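Local coordinates for protein IG hypothetical 16092 (Bacillus cereus ATCC 14579, PDB 1YQH) that is of unknown function but, as a member of the UPF0045 family of thiamine-binding-like proteins, may bind thiamine or a related small molecule, at residues K29-V34 with M46-E51. Numbering follows the deposited sequence. Where two conformers were deposited one is given.
Sequences KAIEVV and METTLE
Ile-31 and Val-34 meet Thr-48 and Leu-50 through methyl groups and one hydroxyl, with no flat group between them. The two carboxylates nearby, of Glu-32 and Glu-47, take no part in the contact. The carboxylate of Glu-32 takes Lys-29 NZ on the syn side of OE2 at 2.8 Å, with the ammonium 23° out of its plane. In the conformer given, Glu-47 OE1 hydrogen-bonds to Ser-13 OG and OE2 forms a salt bridge with Lys-81 of the second subunit.

In the contact itself, CG1 of Val-34 lies 3.6 Å from CD2 of Leu-50. The same CG1 reaches CG2 of Thr-48 at 4.2 Å, tip to tip. The bond from CA to CB of Val-34 points toward the strand, and CG1, trans to the backbone N (chi1 175°), makes both of these contacts. Ile-31 sends CD1 slantwise to OG1 of Thr-48, 3.4 Å away. No hydrogen bond joins the two segments. All four residues are buried.

The axes of helix 29-34 and strand 48-51 come within 10.9 Å and are nearly parallel, at 20°. This is helix-on-sheet packing in a ferredoxin-like fold with strand order 2-3-1-4. Thr-49 points away from the helix and packs on Ala-45 of the second subunit. Tyr-41 and Val-43 of strand 40-43 flank the contact, as does Phe-12 of strand 8-17. Helix 54-70 lies beside helix 23-36, touching Leu-50 through Leu-57 and Val-33 through Ala-67.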
loop_
_atom_site.group_PDB
_atom_site.type_symbol
_atom_site.label_atom_id
_atom_site.label_comp_id
_atom_site.label_asym_id
_atom_site.label_seq_id
_atom_site.Cartn_x
_atom_site.Cartn_y
_atom_site.Cartn_z
ATOM N N LYS A 29 6.568 3.160 -19.879
ATOM C CA LYS A 29 5.352 3.039 -20.673
ATOM C C LYS A 29 4.108 3.240 -19.806
ATOM O O LYS A 29 3.092 3.772 -20.272
ATOM C CB LYS A 29 5.312 1.691 -21.399
ATOM C CG LYS A 29 6.466 1.483 -22.404
ATOM C CD LYS A 29 6.579 2.600 -23.443
ATOM C CE LYS A 29 5.490 2.542 -24.489
ATOM N NZ LYS A 29 5.702 3.568 -25.574
ATOM N N ALA A 30 4.190 2.824 -18.546
ATOM C CA ALA A 30 3.108 3.082 -17.597
ATOM C C ALA A 30 3.002 4.582 -17.317
ATOM O O ALA A 30 1.910 5.143 -17.340
ATOM C CB ALA A 30 3.318 2.298 -16.297
ATOM N N ILE A 31 4.135 5.243 -17.079
ATOM C CA ILE A 31 4.093 6.692 -16.825
ATOM C C ILE A 31 3.610 7.454 -18.070
ATOM O O ILE A 31 2.906 8.464 -17.953
ATOM C CB ILE A 31 5.450 7.210 -16.286
ATOM C CG1 ILE A 31 5.803 6.515 -14.959
ATOM C CG2 ILE A 31 5.426 8.741 -16.128
ATOM C CD1 ILE A 31 4.803 6.733 -13.854
ATOM N N GLU A 32 3.945 6.953 -19.260
ATOM C CA GLU A 32 3.455 7.559 -20.506
ATOM C C GLU A 32 1.921 7.615 -20.523
ATOM O O GLU A 32 1.324 8.615 -20.957
ATOM C CB GLU A 32 3.982 6.792 -21.716
ATOM C CG GLU A 32 3.661 7.437 -23.053
ATOM C CD GLU A 32 4.279 6.682 -24.213
ATOM O OE1 GLU A 32 5.087 7.291 -24.947
ATOM O OE2 GLU A 32 3.968 5.483 -24.378
ATOM N N VAL A 33 1.275 6.559 -20.037
ATOM C CA VAL A 33 -0.187 6.559 -19.955
ATOM C C VAL A 33 -0.657 7.739 -19.092
ATOM O O VAL A 33 -1.569 8.472 -19.484
ATOM C CB VAL A 33 -0.733 5.228 -19.401
ATOM C CG1 VAL A 33 -2.234 5.328 -19.118
ATOM C CG2 VAL A 33 -0.435 4.080 -20.381
ATOM N N VAL A 34 -0.006 7.935 -17.943
ATOM C CA VAL A 34 -0.331 9.051 -17.047
ATOM C C VAL A 34 -0.106 10.373 -17.780
ATOM O O VAL A 34 -0.968 11.255 -17.772
ATOM C CB VAL A 34 0.512 9.005 -15.767
ATOM C CG1 VAL A 34 0.255 10.236 -14.905
ATOM C CG2 VAL A 34 0.209 7.710 -14.978
HETATM N N MSE A 46 8.455 6.706 -5.314
HETATM C CA MSE A 46 7.806 5.419 -4.964
HETATM C C MSE A 46 6.392 5.250 -5.521
HETATM O O MSE A 46 5.923 4.119 -5.681
HETATM C CB MSE A 46 7.740 5.234 -3.428
HETATM C CG MSE A 46 9.118 5.308 -2.713
HETATM SE SE MSE A 46 10.354 3.941 -3.309
HETATM C CE MSE A 46 9.422 2.417 -2.575
ATOM N N GLU A 47 5.731 6.381 -5.795
ATOM C CA GLU A 47 4.315 6.442 -6.196
ATOM C C GLU A 47 4.103 7.648 -7.109
ATOM O O GLU A 47 4.797 8.658 -6.967
ATOM C CB GLU A 47 3.395 6.632 -4.966
ATOM C CG GLU A 47 3.575 5.675 -3.781
ATOM C CD GLU A 47 3.358 4.202 -4.127
ATOM O OE1 GLU A 47 2.612 3.871 -5.077
ATOM O OE2 GLU A 47 3.948 3.362 -3.426
ATOM N N THR A 48 3.140 7.548 -8.030
ATOM C CA THR A 48 2.721 8.694 -8.847
ATOM C C THR A 48 1.378 9.150 -8.312
ATOM O O THR A 48 0.473 8.318 -8.113
ATOM C CB THR A 48 2.617 8.275 -10.331
ATOM O OG1 THR A 48 3.942 8.061 -10.823
ATOM C CG2 THR A 48 1.914 9.350 -11.203
ATOM N N THR A 49 1.260 10.453 -8.061
ATOM C CA THR A 49 0.030 11.043 -7.537
ATOM C C THR A 49 -0.820 11.529 -8.708
ATOM O O THR A 49 -0.270 12.109 -9.647
ATOM C CB THR A 49 0.350 12.244 -6.624
ATOM O OG1 THR A 49 1.250 11.819 -5.593
ATOM C CG2 THR A 49 -0.944 12.793 -5.984
ATOM N N LEU A 50 -2.133 11.289 -8.627
ATOM C CA LEU A 50 -3.133 11.755 -9.594
ATOM C C LEU A 50 -4.249 12.528 -8.894
ATOM O O LEU A 50 -4.580 12.248 -7.735
ATOM C CB LEU A 50 -3.778 10.563 -10.322
ATOM C CG LEU A 50 -2.862 9.501 -10.931
ATOM C CD1 LEU A 50 -3.659 8.317 -11.475
ATOM C CD2 LEU A 50 -1.989 10.116 -12.038
ATOM N N GLU A 51 -4.842 13.487 -9.607
ATOM C CA GLU A 51 -6.004 14.196 -9.090
ATOM C C GLU A 51 -7.051 14.243 -10.191
ATOM O O GLU A 51 -6.719 14.505 -11.336
ATOM C CB GLU A 51 -5.594 15.616 -8.691
ATOM C CG GLU A 51 -6.725 16.474 -8.161
ATOM C CD GLU A 51 -6.273 17.902 -7.900
ATOM O OE1 GLU A 51 -5.612 18.141 -6.879
ATOM O OE2 GLU A 51 -6.571 18.791 -8.715
#